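Local coordinates for protein endoglucanase (Clostridium thermocellum, PDB 2E4T) that hydrolyses internal beta-1,4-glucosidic links of cellulose and xyloglucan, here represented by the glycoside hydrolase family 44 module of a longer, multi-module protein, at residues T37-R42 and L406-D411; S24-G29 and N101-L106; A436-V439 and K445-I448; G29-L34 and I357-Y362. All blocks are in the same frame, centred on the assembly; numbering follows the deposited sequence.

Contact 1: residues T37-R42 and L406-D411; sequences TVTAKR and LYTNYD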
loop_
_atom_site.group_PDB
_atom_site.type_symbol
_atom_site.label_atom_id
_atom_site.label_comp_id
_atom_site.label_asym_id
_atom_site.label_seq_id
_atom_site.Cartn_x
_atom_site.Cartn_y
_atom_site.Cartn_z
ATOM N N THR A 37 -13.338 -6.063 4.020
ATOM C CA THR A 37 -13.153 -5.156 5.150
ATOM C C THR A 37 -11.715 -4.678 5.110
ATOM O O THR A 37 -10.764 -5.503 5.183
ATOM C CB THR A 37 -13.456 -5.918 6.453
ATOM O OG1 THR A 37 -14.816 -6.402 6.396
ATOM C CG2 THR A 37 -13.221 -5.050 7.663
ATOM N N VAL A 38 -11.513 -3.398 4.842
ATOM C CA VAL A 38 -10.171 -2.844 4.738
ATOM C C VAL A 38 -9.915 -1.911 5.899
ATOM O O VAL A 38 -10.818 -1.401 6.556
ATOM C CB VAL A 38 -9.941 -2.113 3.391
ATOM C CG1 VAL A 38 -10.196 -3.064 2.205
ATOM C CG2 VAL A 38 -10.760 -0.845 3.244
ATOM N N THR A 39 -8.595 -1.672 6.146
ATOM C CA THR A 39 -8.208 -0.875 7.318
ATOM C C THR A 39 -7.468 0.407 6.952
ATOM O O THR A 39 -7.057 1.161 7.822
ATOM C CB THR A 39 -7.357 -1.706 8.267
ATOM O OG1 THR A 39 -6.156 -2.067 7.578
ATOM C CG2 THR A 39 -8.092 -2.959 8.732
ATOM N N ALA A 40 -7.345 0.668 5.637
ATOM C CA ALA A 40 -6.827 1.954 5.175
ATOM C C ALA A 40 -7.435 2.168 3.768
ATOM O O ALA A 40 -7.689 1.227 3.029
ATOM C CB ALA A 40 -5.283 1.978 5.097
ATOM N N LYS A 41 -7.654 3.467 3.464
ATOM C CA LYS A 41 -8.078 3.871 2.130
ATOM C C LYS A 41 -7.140 4.960 1.635
ATOM O O LYS A 41 -6.929 5.964 2.327
ATOM C CB LYS A 41 -9.525 4.400 2.136
ATOM C CG LYS A 41 -10.574 3.317 2.210
ATOM C CD LYS A 41 -10.546 2.296 1.060
ATOM C CE LYS A 41 -10.613 2.872 -0.337
ATOM N NZ LYS A 41 -11.915 3.570 -0.625
ATOM N N ARG A 42 -6.617 4.762 0.418
ATOM C CA ARG A 42 -5.769 5.754 -0.243
ATOM C C ARG A 42 -6.509 6.369 -1.424
ATOM O O ARG A 42 -7.024 5.647 -2.279
ATOM C CB ARG A 42 -4.486 5.081 -0.761
ATOM C CG ARG A 42 -3.641 6.005 -1.657
ATOM C CD ARG A 42 -2.323 5.339 -1.953
ATOM N NE ARG A 42 -1.427 6.086 -2.823
ATOM C CZ ARG A 42 -1.250 5.876 -4.120
ATOM N NH1 ARG A 42 -2.046 5.081 -4.814
ATOM N NH2 ARG A 42 -0.195 6.503 -4.688
ATOM N N LEU A 406 -9.435 -12.718 5.136
ATOM C CA LEU A 406 -8.882 -13.778 5.991
ATOM C C LEU A 406 -8.178 -13.132 7.215
ATOM O O LEU A 406 -8.145 -13.746 8.302
ATOM C CB LEU A 406 -7.940 -14.648 5.203
ATOM C CG LEU A 406 -7.603 -15.992 5.868
ATOM C CD1 LEU A 406 -8.792 -16.918 5.977
ATOM C CD2 LEU A 406 -6.434 -16.655 5.108
ATOM N N TYR A 407 -7.599 -11.938 7.013
ATOM C CA TYR A 407 -6.993 -11.195 8.101
ATOM C C TYR A 407 -7.959 -10.260 8.805
ATOM O O TYR A 407 -7.878 -10.109 10.035
ATOM C CB TYR A 407 -5.803 -10.358 7.608
ATOM C CG TYR A 407 -4.608 -11.201 7.241
ATOM C CD1 TYR A 407 -3.526 -11.332 8.148
ATOM C CD2 TYR A 407 -4.534 -11.859 6.013
ATOM C CE1 TYR A 407 -2.423 -12.088 7.840
ATOM C CE2 TYR A 407 -3.444 -12.654 5.688
ATOM C CZ TYR A 407 -2.347 -12.753 6.597
ATOM O OH TYR A 407 -1.257 -13.537 6.325
ATOM N N THR A 408 -8.835 -9.575 8.084
ATOM C CA THR A 408 -9.579 -8.471 8.669
ATOM C C THR A 408 -10.973 -8.827 9.131
ATOM O O THR A 408 -11.573 -8.038 9.900
ATOM C CB THR A 408 -9.688 -7.299 7.652
ATOM O OG1 THR A 408 -10.453 -7.841 6.559
ATOM C CG2 THR A 408 -8.353 -6.780 7.223
ATOM N N ASN A 409 -11.543 -9.926 8.639
ATOM C CA ASN A 409 -12.964 -10.202 8.914
ATOM C C ASN A 409 -13.211 -11.649 8.484
ATOM O O ASN A 409 -13.950 -11.937 7.511
ATOM C CB ASN A 409 -13.868 -9.226 8.185
ATOM C CG ASN A 409 -15.292 -9.288 8.699
ATOM O OD1 ASN A 409 -15.676 -10.218 9.443
ATOM N ND2 ASN A 409 -16.073 -8.277 8.370
ATOM N N TYR A 410 -12.589 -12.590 9.188
ATOM C CA TYR A 410 -12.618 -13.952 8.691
ATOM C C TYR A 410 -13.955 -14.664 8.893
ATOM O O TYR A 410 -14.233 -15.645 8.193
ATOM C CB TYR A 410 -11.446 -14.800 9.256
ATOM C CG TYR A 410 -11.430 -14.904 10.752
ATOM C CD1 TYR A 410 -12.265 -15.769 11.454
ATOM C CD2 TYR A 410 -10.561 -14.124 11.499
ATOM C CE1 TYR A 410 -12.191 -15.817 12.857
ATOM C CE2 TYR A 410 -10.517 -14.161 12.881
ATOM C CZ TYR A 410 -11.309 -15.001 13.545
ATOM O OH TYR A 410 -11.249 -15.025 14.920
ATOM N N ASP A 411 -14.735 -14.201 9.892
ATOM C CA ASP A 411 -15.967 -14.841 10.276
ATOM C C ASP A 411 -17.198 -14.051 9.847
ATOM O O ASP A 411 -18.324 -14.450 10.173
ATOM C CB ASP A 411 -15.974 -15.126 11.786
ATOM C CG ASP A 411 -15.844 -13.877 12.613
ATOM O OD1 ASP A 411 -15.870 -12.755 12.050
ATOM O OD2 ASP A 411 -15.677 -14.009 13.868
#
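T408, the last residue of helix 398-408, and N409 just beyond it grip T37 in the loop that leads into strand 40-43. The fold is a TIM-like (beta/alpha)8 barrel, and this helix follows its eighth strand, so the contact ties the last part of the barrel to the approach of its second strand. T408 can be followed outward. T408 CB lies 3.2 Å from T37 O. From there OG1, placed between backbone N and carbonyl carbon (chi1 63°), turns its O-H to T37 O over 2.7 Å. The donor stands 25° out of the carbonyl plane. That single O-H is shared, as a bifurcated bond, with I404 O one helical turn back, a usual partner for a threonine hydroxyl in a helix. The methyl CG2 takes the other branch, 3.4 Å from T37 O, and goes on to touch the methyl of T39, with T408 CG2 and T39 CG2 4.1 Å apart. Threonine suits both ends of this pair because each brings a methyl to the apolar touch and keeps a hydroxyl for polar work: T39 OG1 is bonded to P25 O. The T37 and T408 side chains run antiparallel, one alongside the other, whereas N409 crosses T37 at nearly a right angle. Asparagine is apt after a helix end, since its amide serves two sides: OD1 accepts from G414 N, and N409 ND2 reaches T37 OG1 at 3.0 Å, the N-H nearly straight at 168° and the acceptor lying in the amide plane.

Contact 2: residues S24-G29 and N101-L106; sequences SPYIYG and NVPYTL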
loop_
_atom_site.group_PDB
_atom_site.type_symbol
_atom_site.label_atom_id
_atom_site.label_comp_id
_atom_site.label_asym_id
_atom_site.label_seq_id
_atom_site.Cartn_x
_atom_site.Cartn_y
_atom_site.Cartn_z
ATOM N N SER A 24 1.299 -3.473 12.243
ATOM C CA SER A 24 0.581 -2.216 12.056
ATOM C C SER A 24 -0.836 -2.500 11.538
ATOM O O SER A 24 -1.008 -3.266 10.590
ATOM C CB SER A 24 1.310 -1.345 11.036
ATOM O OG SER A 24 0.542 -0.161 10.896
ATOM N N PRO A 25 -1.840 -1.830 12.089
ATOM C CA PRO A 25 -3.217 -2.125 11.693
ATOM C C PRO A 25 -3.533 -1.753 10.257
ATOM O O PRO A 25 -4.567 -2.205 9.745
ATOM C CB PRO A 25 -4.078 -1.308 12.671
ATOM C CG PRO A 25 -3.221 -1.169 13.943
ATOM C CD PRO A 25 -1.791 -1.035 13.349
ATOM N N TYR A 26 -2.704 -0.902 9.639
ATOM C CA TYR A 26 -3.049 -0.228 8.389
ATOM C C TYR A 26 -2.504 -0.937 7.155
ATOM O O TYR A 26 -2.589 -0.400 6.043
ATOM C CB TYR A 26 -2.534 1.231 8.408
ATOM C CG TYR A 26 -2.868 1.930 9.700
ATOM C CD1 TYR A 26 -4.212 1.993 10.176
ATOM C CD2 TYR A 26 -1.857 2.534 10.456
ATOM C CE1 TYR A 26 -4.495 2.629 11.381
ATOM C CE2 TYR A 26 -2.146 3.170 11.652
ATOM C CZ TYR A 26 -3.456 3.235 12.116
ATOM O OH TYR A 26 -3.735 3.863 13.305
ATOM N N ILE A 27 -1.988 -2.189 7.312
ATOM C CA ILE A 27 -1.462 -2.914 6.187
ATOM C C ILE A 27 -2.532 -3.529 5.304
ATOM O O ILE A 27 -2.226 -3.991 4.192
ATOM C CB ILE A 27 -0.443 -3.985 6.619
ATOM C CG1 ILE A 27 -1.069 -4.999 7.563
ATOM C CG2 ILE A 27 0.807 -3.303 7.210
ATOM C CD1 ILE A 27 -0.175 -6.197 7.805
ATOM N N TYR A 28 -3.786 -3.562 5.771
ATOM C CA TYR A 28 -4.870 -4.262 5.082
ATOM C C TYR A 28 -5.762 -3.294 4.319
ATOM O O TYR A 28 -7.005 -3.368 4.362
ATOM C CB TYR A 28 -5.707 -5.070 6.102
ATOM C CG TYR A 28 -4.862 -5.909 7.036
ATOM C CD1 TYR A 28 -4.195 -7.061 6.605
ATOM C CD2 TYR A 28 -4.759 -5.586 8.387
ATOM C CE1 TYR A 28 -3.447 -7.836 7.466
ATOM C CE2 TYR A 28 -4.007 -6.363 9.267
ATOM C CZ TYR A 28 -3.362 -7.501 8.817
ATOM O OH TYR A 28 -2.598 -8.305 9.649
ATOM N N GLY A 29 -5.126 -2.348 3.585
ATOM C CA GLY A 29 -5.890 -1.293 2.939
ATOM C C GLY A 29 -6.110 -1.520 1.435
ATOM O O GLY A 29 -5.587 -2.460 0.811
ATOM N N ASN A 101 -15.896 2.258 8.878
ATOM C CA ASN A 101 -15.064 1.991 10.040
ATOM C C ASN A 101 -13.590 1.803 9.624
ATOM O O ASN A 101 -12.855 0.985 10.221
ATOM C CB ASN A 101 -15.561 0.762 10.833
ATOM C CG ASN A 101 -17.026 0.890 11.160
ATOM O OD1 ASN A 101 -17.907 0.254 10.531
ATOM N ND2 ASN A 101 -17.323 1.686 12.127
ATOM N N VAL A 102 -13.146 2.548 8.619
ATOM C CA VAL A 102 -11.735 2.494 8.187
ATOM C C VAL A 102 -10.935 3.509 8.989
ATOM O O VAL A 102 -11.277 4.698 8.957
ATOM C CB VAL A 102 -11.644 2.821 6.687
ATOM C CG1 VAL A 102 -10.182 2.911 6.272
ATOM C CG2 VAL A 102 -12.352 1.757 5.866
ATOM N N PRO A 103 -9.889 3.083 9.717
ATOM C CA PRO A 103 -9.205 4.007 10.645
ATOM C C PRO A 103 -8.141 4.844 10.008
ATOM O O PRO A 103 -7.695 5.778 10.663
ATOM C CB PRO A 103 -8.608 3.065 11.681
ATOM C CG PRO A 103 -8.290 1.824 10.922
ATOM C CD PRO A 103 -9.495 1.661 9.968
ATOM N N TYR A 104 -7.735 4.616 8.762
ATOM C CA TYR A 104 -6.673 5.405 8.152
ATOM C C TYR A 104 -7.129 5.834 6.767
ATOM O O TYR A 104 -7.402 4.997 5.915
ATOM C CB TYR A 104 -5.344 4.610 8.045
ATOM C CG TYR A 104 -4.135 5.502 7.970
ATOM C CD1 TYR A 104 -3.239 5.568 9.033
ATOM C CD2 TYR A 104 -3.867 6.307 6.837
ATOM C CE1 TYR A 104 -2.153 6.430 9.035
ATOM C CE2 TYR A 104 -2.767 7.158 6.821
ATOM C CZ TYR A 104 -1.941 7.246 7.922
ATOM O OH TYR A 104 -0.917 8.168 7.886
ATOM N N THR A 105 -7.143 7.173 6.521
ATOM C CA THR A 105 -7.321 7.723 5.201
ATOM C C THR A 105 -6.051 8.470 4.822
ATOM O O THR A 105 -5.538 9.290 5.605
ATOM C CB THR A 105 -8.514 8.675 5.173
ATOM O OG1 THR A 105 -9.696 7.914 5.474
ATOM C CG2 THR A 105 -8.683 9.316 3.793
ATOM N N LEU A 106 -5.536 8.153 3.624
ATOM C CA LEU A 106 -4.345 8.765 3.043
ATOM C C LEU A 106 -4.776 9.547 1.797
ATOM O O LEU A 106 -5.330 8.968 0.863
ATOM C CB LEU A 106 -3.367 7.645 2.647
ATOM C CG LEU A 106 -2.145 8.073 1.839
ATOM C CD1 LEU A 106 -1.306 9.089 2.608
ATOM C CD2 LEU A 106 -1.291 6.854 1.507
#
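The rings of Y26 and Y104 meet as a T-shaped (edge-to-face) pair at the foot of the TIM-like barrel, where strands 26-30 and 104-109 begin. Strand 40-43 runs between these two in the closed barrel, so the contact is made by side chains reaching across it. Y104 presents its edge to the face of Y26, with centroids 4.8 Å apart and planes turned by 60°. Its CD1 is the leading atom, standing 3.5 Å above the middle of the Y26 ring and 3.6 Å from Y26 CD2, so that a C-H meets the pi cloud. Y104 can make this approach because its CG lies anti to the backbone N (chi1 -156°).

The apolar contacts flank this pair. The methylene of Y104 presses on the same ring, with Y104 CB and Y26 CD1 3.6 Å apart. P103 comes from another direction, near the ring plane and at its edge. A proline suits the position just ahead of strand 104-109, where its rigid apolar ring can lie against the tyrosine.

No hydrogen bond joins the two segments; their polar groups look to other parts of the barrel. Y104 OH is bonded to E226 OE1, at the start of another barrel strand, which makes tyrosine fitting here: its ring packs and its hydroxyl bonds to a carboxylate oxygen. The backbone of Y26 bonds to A389, and that of Y104 to K41. Y26 is the third residue of a type I turn from S24 to I27. At the outer end of the contact, Y26 CE1 rests 3.9 Å from P103 CG.

Contact 3: residues A436-V439 and K445-I448; sequences ASIV and KLHI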
loop_
_atom_site.group_PDB
_atom_site.type_symbol
_atom_site.label_atom_id
_atom_site.label_comp_id
_atom_site.label_asym_id
_atom_site.label_seq_id
_atom_site.Cartn_x
_atom_site.Cartn_y
_atom_site.Cartn_z
ATOM N N ALA A 436 1.836 -16.234 12.614
ATOM C CA ALA A 436 1.124 -16.388 13.868
ATOM C C ALA A 436 1.076 -15.027 14.602
ATOM O O ALA A 436 1.985 -14.202 14.459
ATOM C CB ALA A 436 1.788 -17.429 14.774
ATOM N N SER A 437 -0.009 -14.867 15.366
ATOM C CA SER A 437 -0.151 -13.636 16.118
ATOM C C SER A 437 -1.024 -13.894 17.349
ATOM O O SER A 437 -1.786 -14.860 17.462
ATOM C CB SER A 437 -0.824 -12.548 15.270
ATOM O OG SER A 437 -2.123 -12.981 14.858
ATOM N N ILE A 438 -0.882 -12.938 18.274
ATOM C CA ILE A 438 -1.712 -12.858 19.486
ATOM C C ILE A 438 -2.316 -11.449 19.530
ATOM O O ILE A 438 -2.070 -10.605 18.672
ATOM C CB ILE A 438 -0.887 -13.205 20.748
ATOM C CG1 ILE A 438 0.217 -12.172 20.982
ATOM C CG2 ILE A 438 -0.380 -14.637 20.631
ATOM C CD1 ILE A 438 1.034 -12.427 22.268
ATOM N N VAL A 439 -3.116 -11.182 20.581
ATOM C CA VAL A 439 -3.784 -9.912 20.747
ATOM C C VAL A 439 -3.087 -9.153 21.871
ATOM O O VAL A 439 -3.101 -9.600 23.032
ATOM C CB VAL A 439 -5.257 -10.090 21.042
ATOM C CG1 VAL A 439 -5.957 -8.730 21.219
ATOM C CG2 VAL A 439 -5.922 -10.928 19.933
ATOM N N LYS A 445 -5.554 -16.360 22.978
ATOM C CA LYS A 445 -6.001 -16.784 21.637
ATOM C C LYS A 445 -4.821 -16.609 20.695
ATOM O O LYS A 445 -4.232 -15.535 20.580
ATOM C CB LYS A 445 -7.183 -15.963 21.174
ATOM C CG LYS A 445 -8.391 -16.113 22.076
ATOM C CD LYS A 445 -9.683 -15.668 21.389
ATOM C CE LYS A 445 -10.931 -15.839 22.290
ATOM N NZ LYS A 445 -12.079 -15.117 21.649
ATOM N N LEU A 446 -4.487 -17.720 20.057
ATOM C CA LEU A 446 -3.365 -17.744 19.105
ATOM C C LEU A 446 -3.939 -17.903 17.705
ATOM O O LEU A 446 -4.654 -18.874 17.420
ATOM C CB LEU A 446 -2.429 -18.901 19.449
ATOM C CG LEU A 446 -1.309 -19.181 18.460
ATOM C CD1 LEU A 446 -0.367 -17.936 18.312
ATOM C CD2 LEU A 446 -0.499 -20.384 18.917
ATOM N N HIS A 447 -3.646 -16.926 16.854
ATOM C CA HIS A 447 -4.090 -16.916 15.475
ATOM C C HIS A 447 -2.995 -17.383 14.541
ATOM O O HIS A 447 -1.849 -16.942 14.685
ATOM C CB HIS A 447 -4.462 -15.464 15.088
ATOM C CG HIS A 447 -5.669 -14.968 15.786
ATOM N ND1 HIS A 447 -6.891 -14.933 15.174
ATOM C CD2 HIS A 447 -5.840 -14.498 17.046
ATOM C CE1 HIS A 447 -7.781 -14.456 16.047
ATOM N NE2 HIS A 447 -7.167 -14.179 17.193
ATOM N N ILE A 448 -3.349 -18.265 13.584
ATOM C CA ILE A 448 -2.379 -18.769 12.652
ATOM C C ILE A 448 -2.965 -18.689 11.244
ATOM O O ILE A 448 -4.042 -19.253 10.985
ATOM C CB ILE A 448 -1.985 -20.254 12.934
ATOM C CG1 ILE A 448 -1.483 -20.408 14.373
ATOM C CG2 ILE A 448 -0.965 -20.723 11.927
ATOM C CD1 ILE A 448 -1.421 -21.872 14.821
HETATM O O HOH W 1 -4.764 -13.446 22.167
#
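S437 and H447 face each other as the hydrogen-bonded pair of an antiparallel hairpin, strands 432-439 and 442-452, in the mixed beta sheet that lies beside the barrel. The inward N-H and C=O of both residues are satisfied. S437 N gives its proton to H447 O over 2.9 Å, and H447 N returns one to S437 O over 2.8 Å, the second bond being the straighter (166° against 154°). H447 O has another visitor, the CA-H of A436, with A436 CA 3.1 Å from that oxygen; this is the usual weak contact of the neighbouring non-hydrogen-bonded pair, A436 with I448.

Toward the turn the ladder opens. V439 N and K445 O would be the next partners, but a water stands between them, accepting from V439 N at 3.2 Å and donating to K445 O at 2.7 Å, so neither group is left unsatisfied.

On the face with S437 and H447, the hydroxyl S437 OG lies 3.4 Å from H447 CB and has a weak hydrogen bond with G418 N. Histidine fits here because its ring can bond laterally: H447 ND1 pairs with H511 NE2 on strand 508-514, the next strand of the sheet. With CG anti to the backbone N (chi1 173°), L446 reaches the opposite strand, where its CD1 touches the small A436 CB and ends 4.0 Å from I438 CG2.

Contact 4: residues G29-L34 and I357-Y362; sequences GSNQEL and ITEYDY
N31 reaches T358 with its side-chain amide, which its chi1 of -72° (CG anti to the carbonyl carbon) carries toward strand 354-360. N31 ND2 gives a proton to T358 O over 3.0 Å, almost straight at 173°; the oxygen lies in the amide plane, while the donor is tilted 21° from the carbonyl plane. Beside this bond the same nitrogen brushes the E359 methylene, with N31 ND2 and E359 CG 4.1 Å apart, the amide and carboxylate planes lying nearly perpendicular.

A second bridge runs through water: one molecule is 2.9 Å from G29 O and 2.6 Å from Y360 OH. Glycine brings no side chain to this spot, and Y360 OH is held in turn by Q374 NE2.

These residues sit at the C-terminal ends of strands 26-30 and 354-360 of the TIM-like barrel, with strand 388-391 running between them; in this fold that end carries the active-site cleft, and a glycerol, probably from the crystallisation liquor, lies about 4 Å from the side chain of N31.

Further out, asparagine suits its place by having two kinds of end. N31 ND2 also serves F391 O, and N31 OD1 accepts from R42 NH1. That same guanidinium nitrogen makes a salt bridge to E359 OE2, while E359 OE1 is bonded to Y285 OH. Behind N31 the loop is pinned by S30, whose OG donates to Q32 O over 2.7 Å.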
loop_
_atom_site.group_PDB
_atom_site.type_symbol
_atom_site.label_atom_id
_atom_site.label_comp_id
_atom_site.label_asym_id
_atom_site.label_seq_id
_atom_site.Cartn_x
_atom_site.Cartn_y
_atom_site.Cartn_z
ATOM N N GLY A 29 -5.126 -2.348 3.585
ATOM C CA GLY A 29 -5.890 -1.293 2.939
ATOM C C GLY A 29 -6.110 -1.520 1.435
ATOM O O GLY A 29 -5.587 -2.460 0.811
ATOM N N SER A 30 -6.871 -0.560 0.852
ATOM C CA SER A 30 -7.100 -0.576 -0.588
ATOM C C SER A 30 -7.144 0.880 -1.124
ATOM O O SER A 30 -7.380 1.836 -0.389
ATOM C CB SER A 30 -8.406 -1.315 -0.971
ATOM O OG SER A 30 -9.566 -0.590 -0.585
ATOM N N ASN A 31 -6.952 0.967 -2.444
ATOM C CA ASN A 31 -7.174 2.200 -3.202
ATOM C C ASN A 31 -8.599 2.307 -3.735
ATOM O O ASN A 31 -9.157 3.412 -3.784
ATOM C CB ASN A 31 -6.225 2.303 -4.384
ATOM C CG ASN A 31 -4.796 2.587 -3.988
ATOM O OD1 ASN A 31 -4.389 3.762 -3.899
ATOM N ND2 ASN A 31 -3.968 1.546 -3.816
ATOM N N GLN A 32 -9.166 1.179 -4.197
ATOM C CA GLN A 32 -10.491 1.128 -4.788
ATOM C C GLN A 32 -11.511 0.668 -3.747
ATOM O O GLN A 32 -11.192 0.266 -2.621
ATOM C CB GLN A 32 -10.510 0.169 -6.009
ATOM C CG GLN A 32 -9.856 0.762 -7.251
ATOM C CD GLN A 32 -8.385 1.052 -7.102
ATOM O OE1 GLN A 32 -7.578 0.206 -6.705
ATOM N NE2 GLN A 32 -8.002 2.295 -7.450
ATOM N N GLU A 33 -12.794 0.704 -4.150
ATOM C CA GLU A 33 -13.907 0.257 -3.307
ATOM C C GLU A 33 -14.037 -1.255 -3.485
ATOM O O GLU A 33 -14.509 -1.741 -4.523
ATOM C CB GLU A 33 -15.198 0.979 -3.696
ATOM C CG GLU A 33 -15.099 2.477 -3.388
ATOM C CD GLU A 33 -16.292 3.317 -3.794
ATOM O OE1 GLU A 33 -17.040 2.952 -4.734
ATOM O OE2 GLU A 33 -16.491 4.404 -3.159
ATOM N N LEU A 34 -13.594 -2.008 -2.472
ATOM C CA LEU A 34 -13.552 -3.463 -2.519
ATOM C C LEU A 34 -14.684 -4.103 -1.726
ATOM O O LEU A 34 -15.195 -3.561 -0.755
ATOM C CB LEU A 34 -12.241 -3.990 -1.956
ATOM C CG LEU A 34 -10.970 -3.608 -2.712
ATOM C CD1 LEU A 34 -9.758 -4.320 -2.061
ATOM C CD2 LEU A 34 -11.067 -3.939 -4.183
ATOM N N ILE A 357 3.595 0.418 1.247
ATOM C CA ILE A 357 3.481 -0.089 -0.131
ATOM C C ILE A 357 2.093 0.348 -0.595
ATOM O O ILE A 357 1.092 -0.308 -0.315
ATOM C CB ILE A 357 3.670 -1.612 -0.222
ATOM C CG1 ILE A 357 4.891 -2.091 0.587
ATOM C CG2 ILE A 357 3.711 -1.996 -1.674
ATOM C CD1 ILE A 357 6.232 -1.527 0.174
ATOM N N THR A 358 2.039 1.529 -1.264
ATOM C CA THR A 358 0.756 2.178 -1.488
ATOM C C THR A 358 0.059 1.768 -2.809
ATOM O O THR A 358 -1.111 2.135 -3.005
ATOM C CB THR A 358 0.876 3.698 -1.390
ATOM O OG1 THR A 358 1.779 4.157 -2.377
ATOM C CG2 THR A 358 1.191 4.125 0.032
ATOM N N GLU A 359 0.741 0.993 -3.649
ATOM C CA GLU A 359 0.087 0.275 -4.727
ATOM C C GLU A 359 0.849 -1.038 -4.882
ATOM O O GLU A 359 2.097 -1.052 -4.830
ATOM C CB GLU A 359 0.109 0.973 -6.090
ATOM C CG GLU A 359 -0.635 2.285 -6.100
ATOM C CD GLU A 359 -0.677 2.993 -7.440
ATOM O OE1 GLU A 359 -0.472 2.335 -8.500
ATOM O OE2 GLU A 359 -0.978 4.226 -7.434
ATOM N N TYR A 360 0.126 -2.124 -5.132
ATOM C CA TYR A 360 0.694 -3.402 -5.478
ATOM C C TYR A 360 -0.475 -4.253 -6.010
ATOM O O TYR A 360 -1.664 -3.971 -5.742
ATOM C CB TYR A 360 1.360 -4.112 -4.274
ATOM C CG TYR A 360 0.382 -4.489 -3.167
ATOM C CD1 TYR A 360 -0.200 -5.747 -3.164
ATOM C CD2 TYR A 360 0.021 -3.591 -2.182
ATOM C CE1 TYR A 360 -1.130 -6.127 -2.226
ATOM C CE2 TYR A 360 -0.915 -3.949 -1.195
ATOM C CZ TYR A 360 -1.491 -5.206 -1.241
ATOM O OH TYR A 360 -2.439 -5.610 -0.335
ATOM N N ASP A 361 -0.122 -5.327 -6.733
ATOM C CA ASP A 361 -1.096 -6.308 -7.256
ATOM C C ASP A 361 -0.281 -7.482 -7.727
ATOM O O ASP A 361 0.550 -7.335 -8.625
ATOM C CB ASP A 361 -1.883 -5.684 -8.396
ATOM C CG ASP A 361 -2.827 -6.660 -9.106
ATOM O OD1 ASP A 361 -3.117 -7.739 -8.561
ATOM O OD2 ASP A 361 -3.329 -6.285 -10.226
ATOM N N TYR A 362 -0.523 -8.670 -7.113
ATOM C CA TYR A 362 0.163 -9.892 -7.505
ATOM C C TYR A 362 -0.553 -10.640 -8.645
ATOM O O TYR A 362 -0.068 -11.706 -9.070
ATOM C CB TYR A 362 0.415 -10.782 -6.277
ATOM C CG TYR A 362 1.639 -10.325 -5.522
ATOM C CD1 TYR A 362 1.663 -9.077 -4.859
ATOM C CD2 TYR A 362 2.810 -11.077 -5.545
ATOM C CE1 TYR A 362 2.828 -8.574 -4.295
ATOM C CE2 TYR A 362 3.969 -10.609 -4.962
ATOM C CZ TYR A 362 3.994 -9.340 -4.374
ATOM O OH TYR A 362 5.123 -8.793 -3.808
HETATM O O HOH W 2 -3.273 -4.038 1.546
#

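In the fold
Contacts 1, 2 and 4 gather in the TIM-like barrel, their centres 8 to 12 Å apart. Contacts 2 and 4 share G29 and strand 26-30, working at opposite ends of it: contact 2 at the foot, contact 4 at the end that faces the cleft. Strand 40-43 of contact 1 closes the barrel between 26-30 and 104-109. Along the chain these three interleave: contacts 1 and 4 tie the start of the chain to the last part of the barrel, while contact 2 stays within the early part. Contact 3 lies in the beta-sheet domain, its centre about 16 Å from that of contact 1; Y410 of contact 1 packs on H447 there, one point at which the two domains meet.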